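Side-chain contacts in glucose-6-phosphate dehydrogenase (Trypanosoma cruzi, PDB 5AQ1), which catalyses the oxidation of glucose 6-phosphate to 6-phosphogluconolactone with reduction of NADP+ to NADPH, the entry step of the pentose phosphate pathway: residues L145-L150 with S444-A449; L33-L38 with P51-L56; L44-T49 with K84-G89. All blocks are in the same frame, centred on the assembly; numbering follows the deposited sequence.

Interaction 1: L145-L150 with S444-A449; sequences LFYLAL and SLIHEA. With NDP (NADPH dihydro-nicotinamide-adenine-dinucleotide phosphate), chain G.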
loop_
_atom_site.group_PDB
_atom_site.type_symbol
_atom_site.label_atom_id
_atom_site.label_comp_id
_atom_site.label_asym_id
_atom_site.label_seq_id
_atom_site.Cartn_x
_atom_site.Cartn_y
_atom_site.Cartn_z
ATOM N N LEU B 145 34.604 22.135 26.673
ATOM C CA LEU B 145 34.075 22.231 25.310
ATOM C C LEU B 145 34.898 23.246 24.522
ATOM O O LEU B 145 34.914 24.430 24.854
ATOM C CB LEU B 145 32.607 22.659 25.332
ATOM C CG LEU B 145 31.894 22.762 23.978
ATOM C CD1 LEU B 145 31.662 21.388 23.382
ATOM C CD2 LEU B 145 30.568 23.491 24.126
ATOM N N PHE B 146 35.586 22.775 23.485
ATOM C CA PHE B 146 36.379 23.647 22.629
ATOM C C PHE B 146 35.593 23.960 21.364
ATOM O O PHE B 146 35.284 23.057 20.587
ATOM C CB PHE B 146 37.709 22.980 22.269
ATOM C CG PHE B 146 38.611 22.756 23.451
ATOM C CD1 PHE B 146 39.314 23.811 24.008
ATOM C CD2 PHE B 146 38.762 21.491 24.002
ATOM C CE1 PHE B 146 40.146 23.614 25.097
ATOM C CE2 PHE B 146 39.594 21.286 25.090
ATOM C CZ PHE B 146 40.286 22.348 25.640
ATOM N N TYR B 147 35.255 25.235 21.176
ATOM C CA TYR B 147 34.586 25.690 19.958
ATOM C C TYR B 147 35.628 26.284 19.012
ATOM O O TYR B 147 36.223 27.317 19.316
ATOM C CB TYR B 147 33.510 26.735 20.277
ATOM C CG TYR B 147 32.449 26.862 19.197
ATOM C CD1 TYR B 147 32.779 27.281 17.906
ATOM C CD2 TYR B 147 31.113 26.564 19.464
ATOM C CE1 TYR B 147 31.816 27.396 16.917
ATOM C CE2 TYR B 147 30.143 26.678 18.480
ATOM C CZ TYR B 147 30.503 27.092 17.208
ATOM O OH TYR B 147 29.550 27.207 16.226
ATOM N N LEU B 148 35.832 25.639 17.865
ATOM C CA LEU B 148 36.821 26.102 16.895
ATOM C C LEU B 148 36.173 26.997 15.847
ATOM O O LEU B 148 35.793 26.532 14.773
ATOM C CB LEU B 148 37.532 24.915 16.234
ATOM C CG LEU B 148 38.708 24.331 17.022
ATOM C CD1 LEU B 148 38.275 23.831 18.390
ATOM C CD2 LEU B 148 39.364 23.210 16.238
ATOM N N ALA B 149 36.050 28.282 16.174
ATOM C CA ALA B 149 35.522 29.289 15.251
ATOM C C ALA B 149 36.665 29.930 14.466
ATOM O O ALA B 149 36.890 31.137 14.550
ATOM C CB ALA B 149 34.743 30.348 16.022
ATOM N N LEU B 150 37.368 29.104 13.694
ATOM C CA LEU B 150 38.622 29.483 13.040
ATOM C C LEU B 150 38.583 29.135 11.549
ATOM O O LEU B 150 37.771 28.312 11.133
ATOM C CB LEU B 150 39.778 28.721 13.687
ATOM C CG LEU B 150 40.006 28.943 15.184
ATOM C CD1 LEU B 150 40.867 27.831 15.761
ATOM C CD2 LEU B 150 40.643 30.301 15.435
ATOM N N SER B 444 20.330 25.536 19.950
ATOM C CA SER B 444 19.985 24.116 20.017
ATOM C C SER B 444 21.236 23.235 19.983
ATOM O O SER B 444 21.390 22.322 20.795
ATOM C CB SER B 444 19.069 23.739 18.847
ATOM O OG SER B 444 18.050 24.711 18.645
ATOM N N LEU B 445 22.137 23.537 19.050
ATOM C CA LEU B 445 23.294 22.684 18.776
ATOM C C LEU B 445 24.315 22.692 19.908
ATOM O O LEU B 445 24.745 21.633 20.363
ATOM C CB LEU B 445 23.949 23.077 17.447
ATOM C CG LEU B 445 23.042 22.888 16.221
ATOM C CD1 LEU B 445 23.657 23.524 14.990
ATOM C CD2 LEU B 445 22.759 21.417 15.966
ATOM N N ILE B 446 24.685 23.881 20.374
ATOM C CA ILE B 446 25.598 24.007 21.514
ATOM C C ILE B 446 25.024 23.273 22.731
ATOM O O ILE B 446 25.749 22.558 23.427
ATOM C CB ILE B 446 25.889 25.489 21.850
ATOM C CG1 ILE B 446 26.768 26.107 20.759
ATOM C CG2 ILE B 446 26.585 25.620 23.201
ATOM C CD1 ILE B 446 26.928 27.609 20.860
ATOM N N HIS B 447 23.725 23.444 22.972
ATOM C CA HIS B 447 23.035 22.756 24.067
ATOM C C HIS B 447 23.136 21.237 23.938
ATOM O O HIS B 447 23.390 20.543 24.919
ATOM C CB HIS B 447 21.566 23.190 24.120
ATOM C CG HIS B 447 20.752 22.466 25.149
ATOM N ND1 HIS B 447 21.097 22.432 26.484
ATOM C CD2 HIS B 447 19.600 21.761 25.040
ATOM C CE1 HIS B 447 20.198 21.729 27.151
ATOM N NE2 HIS B 447 19.280 21.312 26.297
ATOM N N GLU B 448 22.945 20.730 22.725
ATOM C CA GLU B 448 23.011 19.293 22.481
ATOM C C GLU B 448 24.445 18.746 22.582
ATOM O O GLU B 448 24.646 17.605 23.007
ATOM C CB GLU B 448 22.383 18.959 21.125
ATOM C CG GLU B 448 20.869 19.110 21.119
ATOM C CD GLU B 448 20.278 19.215 19.726
ATOM O OE1 GLU B 448 20.889 18.694 18.771
ATOM O OE2 GLU B 448 19.191 19.821 19.583
ATOM N N ALA B 449 25.431 19.557 22.196
ATOM C CA ALA B 449 26.842 19.204 22.382
ATOM C C ALA B 449 27.195 19.091 23.869
ATOM O O ALA B 449 27.946 18.198 24.264
ATOM C CB ALA B 449 27.743 20.222 21.702
HETATM P PA NDP G . 37.077 34.861 10.332
HETATM O O1A NDP G . 37.675 35.145 8.974
HETATM O O2A NDP G . 36.247 35.928 11.024
HETATM O O5B NDP G . 38.281 34.377 11.279
HETATM C C5B NDP G . 38.018 34.019 12.631
HETATM C C4B NDP G . 39.170 34.445 13.531
HETATM O O4B NDP G . 40.291 33.602 13.248
HETATM C C3B NDP G . 39.638 35.885 13.334
HETATM O O3B NDP G . 39.053 36.803 14.263
HETATM C C2B NDP G . 41.133 35.798 13.535
HETATM O O2B NDP G . 41.447 36.023 14.906
HETATM C C1B NDP G . 41.495 34.371 13.164
HETATM N N9A NDP G . 42.086 34.335 11.800
HETATM C C8A NDP G . 41.574 34.875 10.669
HETATM N N7A NDP G . 42.396 34.651 9.613
HETATM C C5A NDP G . 43.455 33.957 10.069
HETATM C C6A NDP G . 44.694 33.392 9.493
HETATM N N6A NDP G . 44.961 33.536 8.173
HETATM N N1A NDP G . 45.542 32.730 10.325
HETATM C C2A NDP G . 45.287 32.580 11.641
HETATM N N3A NDP G . 44.176 33.072 12.225
HETATM C C4A NDP G . 43.247 33.753 11.510
HETATM O O3 NDP G . 36.246 33.480 10.269
HETATM P PN NDP G . 34.668 33.384 10.587
HETATM O O1N NDP G . 34.389 33.779 12.016
HETATM O O2N NDP G . 33.921 34.067 9.463
HETATM O O5D NDP G . 34.427 31.798 10.463
HETATM C C5D NDP G . 35.007 30.873 11.380
HETATM C C4D NDP G . 34.762 29.452 10.885
HETATM O O4D NDP G . 33.356 29.200 10.794
HETATM C C3D NDP G . 35.335 29.244 9.495
HETATM O O3D NDP G . 35.937 27.949 9.397
HETATM C C2D NDP G . 34.140 29.351 8.570
HETATM O O2D NDP G . 34.324 28.592 7.364
HETATM C C1D NDP G . 32.993 28.855 9.450
HETATM N N1N NDP G . 31.702 29.427 9.037
HETATM C C2N NDP G . 31.359 30.675 9.397
HETATM C C3N NDP G . 30.148 31.243 9.011
HETATM C C7N NDP G . 29.787 32.639 9.432
HETATM O O7N NDP G . 28.615 32.892 9.666
HETATM N N7N NDP G . 30.729 33.581 9.539
HETATM C C4N NDP G . 29.165 30.466 8.168
HETATM C C5N NDP G . 29.658 29.132 7.846
HETATM C C6N NDP G . 30.889 28.670 8.290
HETATM P P2B NDP G . 42.896 36.511 15.411
HETATM O O1X NDP G . 43.550 37.180 14.227
HETATM O O2X NDP G . 42.523 37.464 16.524
HETATM O O3X NDP G . 43.593 35.245 15.855
#

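Interaction 2: L33-L38 with P51-L56; sequences LTIVVL and PALFQL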
loop_
_atom_site.group_PDB
_atom_site.type_symbol
_atom_site.label_atom_id
_atom_site.label_comp_id
_atom_site.label_asym_id
_atom_site.label_seq_id
_atom_site.Cartn_x
_atom_site.Cartn_y
_atom_site.Cartn_z
ATOM N N LEU B 33 32.425 23.461 34.290
ATOM C CA LEU B 33 32.225 23.535 32.844
ATOM C C LEU B 33 32.979 24.730 32.277
ATOM O O LEU B 33 32.748 25.867 32.687
ATOM C CB LEU B 33 30.737 23.667 32.508
ATOM C CG LEU B 33 30.378 23.791 31.020
ATOM C CD1 LEU B 33 30.941 22.636 30.205
ATOM C CD2 LEU B 33 28.872 23.871 30.845
ATOM N N THR B 34 33.878 24.465 31.335
ATOM C CA THR B 34 34.621 25.512 30.652
ATOM C C THR B 34 34.366 25.415 29.147
ATOM O O THR B 34 34.620 24.378 28.535
ATOM C CB THR B 34 36.133 25.410 30.936
ATOM O OG1 THR B 34 36.355 25.328 32.350
ATOM C CG2 THR B 34 36.870 26.624 30.389
ATOM N N ILE B 35 33.855 26.503 28.569
ATOM C CA ILE B 35 33.609 26.600 27.133
ATOM C C ILE B 35 34.633 27.554 26.518
ATOM O O ILE B 35 34.588 28.761 26.761
ATOM C CB ILE B 35 32.181 27.105 26.843
ATOM C CG1 ILE B 35 31.158 26.143 27.452
ATOM C CG2 ILE B 35 31.953 27.253 25.340
ATOM C CD1 ILE B 35 29.726 26.632 27.399
ATOM N N VAL B 36 35.555 27.011 25.726
ATOM C CA VAL B 36 36.616 27.808 25.113
ATOM C C VAL B 36 36.270 28.120 23.659
ATOM O O VAL B 36 36.186 27.215 22.825
ATOM C CB VAL B 36 37.977 27.084 25.170
ATOM C CG1 VAL B 36 39.090 28.003 24.689
ATOM C CG2 VAL B 36 38.268 26.600 26.583
ATOM N N VAL B 37 36.073 29.403 23.364
ATOM C CA VAL B 37 35.794 29.862 22.010
ATOM C C VAL B 37 37.099 30.316 21.365
ATOM O O VAL B 37 37.570 31.429 21.612
ATOM C CB VAL B 37 34.783 31.030 22.008
ATOM C CG1 VAL B 37 34.428 31.431 20.580
ATOM C CG2 VAL B 37 33.529 30.654 22.787
ATOM N N LEU B 38 37.683 29.449 20.543
ATOM C CA LEU B 38 38.897 29.790 19.808
ATOM C C LEU B 38 38.534 30.576 18.545
ATOM O O LEU B 38 37.657 30.172 17.782
ATOM C CB LEU B 38 39.686 28.534 19.447
ATOM C CG LEU B 38 40.353 27.825 20.629
ATOM C CD1 LEU B 38 39.458 26.779 21.272
ATOM C CD2 LEU B 38 41.673 27.198 20.198
ATOM N N PRO B 51 26.223 35.177 21.179
ATOM C CA PRO B 51 24.777 35.399 21.320
ATOM C C PRO B 51 23.982 34.144 21.678
ATOM O O PRO B 51 23.050 34.217 22.476
ATOM C CB PRO B 51 24.366 35.919 19.941
ATOM C CG PRO B 51 25.587 36.589 19.427
ATOM C CD PRO B 51 26.732 35.749 19.918
ATOM N N ALA B 52 24.347 33.009 21.087
ATOM C CA ALA B 52 23.705 31.732 21.413
ATOM C C ALA B 52 23.958 31.356 22.872
ATOM O O ALA B 52 23.040 30.946 23.585
ATOM C CB ALA B 52 24.201 30.632 20.484
ATOM N N LEU B 53 25.207 31.504 23.306
ATOM C CA LEU B 53 25.581 31.243 24.694
ATOM C C LEU B 53 24.818 32.148 25.661
ATOM O O LEU B 53 24.427 31.709 26.741
ATOM C CB LEU B 53 27.095 31.416 24.886
ATOM C CG LEU B 53 28.000 30.376 24.211
ATOM C CD1 LEU B 53 29.445 30.847 24.178
ATOM C CD2 LEU B 53 27.897 29.028 24.908
ATOM N N PHE B 54 24.612 33.407 25.273
ATOM C CA PHE B 54 23.821 34.343 26.080
ATOM C C PHE B 54 22.399 33.825 26.279
ATOM O O PHE B 54 21.890 33.815 27.401
ATOM C CB PHE B 54 23.791 35.733 25.434
ATOM C CG PHE B 54 22.862 36.704 26.114
ATOM C CD1 PHE B 54 23.079 37.089 27.429
ATOM C CD2 PHE B 54 21.777 37.241 25.437
ATOM C CE1 PHE B 54 22.231 37.986 28.060
ATOM C CE2 PHE B 54 20.923 38.142 26.061
ATOM C CZ PHE B 54 21.151 38.514 27.375
ATOM N N GLN B 55 21.770 33.387 25.191
ATOM C CA GLN B 55 20.413 32.845 25.255
ATOM C C GLN B 55 20.345 31.593 26.126
ATOM O O GLN B 55 19.394 31.419 26.889
ATOM C CB GLN B 55 19.880 32.530 23.854
ATOM C CG GLN B 55 19.659 33.747 22.964
ATOM C CD GLN B 55 18.710 34.757 23.577
ATOM O OE1 GLN B 55 17.757 34.390 24.262
ATOM N NE2 GLN B 55 18.971 36.039 23.343
ATOM N N LEU B 56 21.349 30.726 26.010
ATOM C CA LEU B 56 21.412 29.519 26.832
ATOM C C LEU B 56 21.560 29.861 28.310
ATOM O O LEU B 56 20.965 29.200 29.159
ATOM C CB LEU B 56 22.558 28.605 26.386
ATOM C CG LEU B 56 22.402 27.893 25.042
ATOM C CD1 LEU B 56 23.639 27.052 24.766
ATOM C CD2 LEU B 56 21.149 27.031 25.003
#

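Interaction 3: L44-T49 with K84-G89; sequences LAKKKT and KDTLAG. With NDP (NADPH dihydro-nicotinamide-adenine-dinucleotide phosphate), chain G.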
loop_
_atom_site.group_PDB
_atom_site.type_symbol
_atom_site.label_atom_id
_atom_site.label_comp_id
_atom_site.label_asym_id
_atom_site.label_seq_id
_atom_site.Cartn_x
_atom_site.Cartn_y
_atom_site.Cartn_z
ATOM N N LEU B 44 32.047 34.819 13.172
ATOM C CA LEU B 44 31.117 33.822 13.697
ATOM C C LEU B 44 30.946 33.950 15.208
ATOM O O LEU B 44 29.831 33.837 15.726
ATOM C CB LEU B 44 31.595 32.407 13.354
ATOM C CG LEU B 44 30.698 31.251 13.808
ATOM C CD1 LEU B 44 29.380 31.252 13.049
ATOM C CD2 LEU B 44 31.408 29.921 13.626
ATOM N N ALA B 45 32.055 34.178 15.904
ATOM C CA ALA B 45 32.046 34.275 17.359
ATOM C C ALA B 45 31.052 35.322 17.867
ATOM O O ALA B 45 30.181 35.011 18.684
ATOM C CB ALA B 45 33.448 34.573 17.876
ATOM N N LYS B 46 31.180 36.551 17.381
ATOM C CA LYS B 46 30.344 37.652 17.868
ATOM C C LYS B 46 28.909 37.609 17.345
ATOM O O LYS B 46 27.986 38.027 18.043
ATOM C CB LYS B 46 30.982 39.011 17.551
ATOM C CG LYS B 46 30.985 39.404 16.080
ATOM C CD LYS B 46 31.700 40.728 15.854
ATOM C CE LYS B 46 32.432 40.742 14.521
ATOM N NZ LYS B 46 32.954 42.096 14.186
ATOM N N LYS B 47 28.722 37.111 16.125
ATOM C CA LYS B 47 27.399 37.112 15.493
ATOM C C LYS B 47 26.534 35.913 15.871
ATOM O O LYS B 47 25.311 36.030 15.918
ATOM C CB LYS B 47 27.530 37.198 13.971
ATOM C CG LYS B 47 27.857 38.598 13.485
ATOM C CD LYS B 47 28.087 38.646 11.986
ATOM C CE LYS B 47 28.071 40.081 11.488
ATOM N NZ LYS B 47 28.795 40.224 10.198
ATOM N N LYS B 48 27.164 34.770 16.134
ATOM C CA LYS B 48 26.431 33.534 16.407
ATOM C C LYS B 48 26.786 32.872 17.737
ATOM O O LYS B 48 25.903 32.582 18.540
ATOM C CB LYS B 48 26.645 32.545 15.258
ATOM C CG LYS B 48 26.046 32.998 13.933
ATOM C CD LYS B 48 24.540 33.197 14.042
ATOM C CE LYS B 48 23.896 33.492 12.699
ATOM N NZ LYS B 48 22.478 33.912 12.882
ATOM N N THR B 49 28.071 32.636 17.970
ATOM C CA THR B 49 28.503 31.850 19.123
ATOM C C THR B 49 28.140 32.499 20.461
ATOM O O THR B 49 27.390 31.922 21.248
ATOM C CB THR B 49 30.017 31.572 19.071
ATOM O OG1 THR B 49 30.402 31.269 17.724
ATOM C CG2 THR B 49 30.383 30.400 19.976
ATOM N N LYS B 84 31.101 44.653 26.511
ATOM C CA LYS B 84 29.923 45.505 26.654
ATOM C C LYS B 84 29.489 46.159 25.337
ATOM O O LYS B 84 28.292 46.257 25.064
ATOM C CB LYS B 84 30.177 46.583 27.712
ATOM C CG LYS B 84 28.931 47.343 28.136
ATOM C CD LYS B 84 29.295 48.528 29.008
ATOM C CE LYS B 84 28.046 49.202 29.541
ATOM N NZ LYS B 84 28.378 50.382 30.382
ATOM N N ASP B 85 30.451 46.609 24.532
ATOM C CA ASP B 85 30.149 47.339 23.295
ATOM C C ASP B 85 29.989 46.424 22.083
ATOM O O ASP B 85 28.956 46.460 21.412
ATOM C CB ASP B 85 31.227 48.391 23.013
ATOM C CG ASP B 85 31.244 49.506 24.049
ATOM O OD1 ASP B 85 30.294 49.599 24.858
ATOM O OD2 ASP B 85 32.210 50.298 24.052
ATOM N N THR B 86 31.003 45.613 21.801
ATOM C CA THR B 86 30.987 44.759 20.614
ATOM C C THR B 86 30.070 43.550 20.795
ATOM O O THR B 86 29.064 43.427 20.097
ATOM C CB THR B 86 32.406 44.295 20.227
ATOM O OG1 THR B 86 33.268 45.438 20.126
ATOM C CG2 THR B 86 32.395 43.550 18.894
ATOM N N LEU B 87 30.418 42.672 21.736
ATOM C CA LEU B 87 29.688 41.413 21.942
ATOM C C LEU B 87 28.214 41.622 22.256
ATOM O O LEU B 87 27.349 41.076 21.574
ATOM C CB LEU B 87 30.331 40.582 23.062
ATOM C CG LEU B 87 31.354 39.512 22.662
ATOM C CD1 LEU B 87 32.338 40.007 21.610
ATOM C CD2 LEU B 87 32.090 39.013 23.899
ATOM N N ALA B 88 27.937 42.420 23.285
ATOM C CA ALA B 88 26.559 42.659 23.722
ATOM C C ALA B 88 25.699 43.308 22.634
ATOM O O ALA B 88 24.480 43.169 22.646
ATOM C CB ALA B 88 26.538 43.500 24.990
ATOM N N GLY B 89 26.338 44.009 21.700
ATOM C CA GLY B 89 25.652 44.574 20.541
ATOM C C GLY B 89 24.895 43.569 19.689
ATOM O O GLY B 89 23.918 43.931 19.035
HETATM P PA NDP G . 37.077 34.861 10.332
HETATM O O1A NDP G . 37.675 35.145 8.974
HETATM O O2A NDP G . 36.247 35.928 11.024
HETATM O O5B NDP G . 38.281 34.377 11.279
HETATM C C5B NDP G . 38.018 34.019 12.631
HETATM C C4B NDP G . 39.170 34.445 13.531
HETATM O O4B NDP G . 40.291 33.602 13.248
HETATM C C3B NDP G . 39.638 35.885 13.334
HETATM O O3B NDP G . 39.053 36.803 14.263
HETATM C C2B NDP G . 41.133 35.798 13.535
HETATM O O2B NDP G . 41.447 36.023 14.906
HETATM C C1B NDP G . 41.495 34.371 13.164
HETATM N N9A NDP G . 42.086 34.335 11.800
HETATM C C8A NDP G . 41.574 34.875 10.669
HETATM N N7A NDP G . 42.396 34.651 9.613
HETATM C C5A NDP G . 43.455 33.957 10.069
HETATM C C6A NDP G . 44.694 33.392 9.493
HETATM N N6A NDP G . 44.961 33.536 8.173
HETATM N N1A NDP G . 45.542 32.730 10.325
HETATM C C2A NDP G . 45.287 32.580 11.641
HETATM N N3A NDP G . 44.176 33.072 12.225
HETATM C C4A NDP G . 43.247 33.753 11.510
HETATM O O3 NDP G . 36.246 33.480 10.269
HETATM P PN NDP G . 34.668 33.384 10.587
HETATM O O1N NDP G . 34.389 33.779 12.016
HETATM O O2N NDP G . 33.921 34.067 9.463
HETATM O O5D NDP G . 34.427 31.798 10.463
HETATM C C5D NDP G . 35.007 30.873 11.380
HETATM C C4D NDP G . 34.762 29.452 10.885
HETATM O O4D NDP G . 33.356 29.200 10.794
HETATM C C3D NDP G . 35.335 29.244 9.495
HETATM O O3D NDP G . 35.937 27.949 9.397
HETATM C C2D NDP G . 34.140 29.351 8.570
HETATM O O2D NDP G . 34.324 28.592 7.364
HETATM C C1D NDP G . 32.993 28.855 9.450
HETATM N N1N NDP G . 31.702 29.427 9.037
HETATM C C2N NDP G . 31.359 30.675 9.397
HETATM C C3N NDP G . 30.148 31.243 9.011
HETATM C C7N NDP G . 29.787 32.639 9.432
HETATM O O7N NDP G . 28.615 32.892 9.666
HETATM N N7N NDP G . 30.729 33.581 9.539
HETATM C C4N NDP G . 29.165 30.466 8.168
HETATM C C5N NDP G . 29.658 29.132 7.846
HETATM C C6N NDP G . 30.889 28.670 8.290
HETATM P P2B NDP G . 42.896 36.511 15.411
HETATM O O1X NDP G . 43.550 37.180 14.227
HETATM O O2X NDP G . 42.523 37.464 16.524
HETATM O O3X NDP G . 43.593 35.245 15.855
HETATM O O HOH W 1 28.440 38.601 20.650
#

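Interaction 1: L145-L150 with S444-A449
Tyr-147 meets Ile-446 through a single ring carbon, although the two residues belong to sequence regions almost three hundred residues apart. CE2 of Tyr-147 lies 4.1 Å from CD1 of Ile-446, and CG1 of the isoleucine is about as close. The two side chains cross at about a right angle. CB of Tyr-147 points to the helix, and chi1 -158° sets the ring opposite the backbone N, with CE2 on the isoleucine side. Ile-446 has CG1 anti to its own carbonyl carbon, and its extended end brings CD1 to the ring. A second, looser touch lies one turn along helix 441-451. There CD1 of Leu-145 comes to 4.4 Å from CB of Ala-449.

The four touching residues are all buried, and the two segments hide about 151 Å² between them. Backbone hydrogen bonds tie Leu-145 and Tyr-147 to strand 33-38 in the parallel sheet. The polar end of Tyr-147 looks elsewhere: its OH is hydrogen-bonded to Glu-180. Ala-449 O accepts a bond from Arg-176 NH1, so the helix is tied to the next strand, 175-179.

Past the strand end the chain reaches NADPH. The ribose hydroxyl O3D donates to Leu-150 O at 2.6 Å. Ala-149 C lies 3.6 Å from C5D of the same ribose.

The segment has two chemistries. Aliphatic and aromatic carbon joins the sheet of the nucleotide-binding domain to a helix from the C-terminal family region. In the following loop a backbone carbonyl takes one hydrogen bond from the coenzyme. The helix contact, being wholly apolar, depends on shape and burial rather than on directed bonds.

Interaction 2: L33-L38 with P51-L56
Leu-53 carries the whole contact from the helix side and touches two residues of strand 33-38. Its CB points toward the strand but stops short of it. CG follows, placed beside the backbone N and anti to the carbonyl carbon (chi1 -69°). It also meets no strand atom closely, so the two methyls at the fork do the touching. CD2 lies 3.9 Å from CD1 of Ile-35, the closest approach between the segments. CD1 goes to the other neighbour and lies 4.3 Å from CG2 of Val-37. The branch thus spans two strand residues whose side chains leave the same side of the sheet. The side chains of Ile-35 and Leu-53 run in opposite senses, and the contact is made where their terminal methyls overlap.

All three residues are buried, and about 103 Å² is buried, summed over both segments. The same leucine also touches Ile-446 of helix 441-451, which packs beside helix 43-58. Backbone bonds hold Ile-35 to Asn-67 and Leu-69 in the next strand.

Strand 33-38, helix 43-58 and strand 67-72 form a beta-alpha-beta unit. With the 3-2-1-4-5-6 strand order, this is the hallmark of the dinucleotide-binding Rossmann fold.

Interaction 3: L44-T49 with K84-G89
Lys-46 has a chi1 of 70°, which sets CG between its backbone N and carbonyl carbon. With chi2 extended, the aliphatic chain runs past helix 79-87. CD of Lys-46 comes to 4.2 Å from CG2 of Thr-86, while CB of Lys-46 lies 4.4 Å from CD1 of Leu-87. Beyond CD the lysine turns off from that helix. The contact joins two helices of the Rossmann-type domain that binds NADPH. It is partly buried, with Leu-87 on its inner side, where it also touches Phe-50.

One water adds a polar link between the backbones. It donates to Lys-46 O at 2.7 Å and to Leu-87 O at 2.9 Å, and so bridges two carbonyls that cannot bond to each other.

Helix 43-58 widens here into a pi-type turn. Leu-44 O accepts from both Lys-48 N and Thr-49 N, which reach it from opposite faces of its plane. The amine of Lys-47 forms a salt bridge with Asp-43, and that of Lys-48 with Asp-440. At the start of the segment lies the coenzyme. CD1 of Leu-44 packs near its carboxamide, and Leu-44 N donates an almost straight bond, 2.8 Å and 174°, to O1N of the nicotinamide-side phosphate.

Interactions 1 and 2 lie in the core, while interaction 3 is only partly buried. The first two reach neighbouring strands of one parallel sheet. Their helices also meet, through Ile-446 and Leu-56. Interactions 2 and 3 share helix 43-58, and Val-37 touches Thr-49 and Ala-45 between them. Tyr-147 packs on Thr-49 as well, which joins interactions 1 and 3. Chemistry follows position. The two core contacts are made by carbon alone. The outer one combines a lysine's aliphatic part with a bridging water. Interactions 1 and 3 both include NADPH, bonded once by a carbonyl after a strand and once by an amide near a helix start.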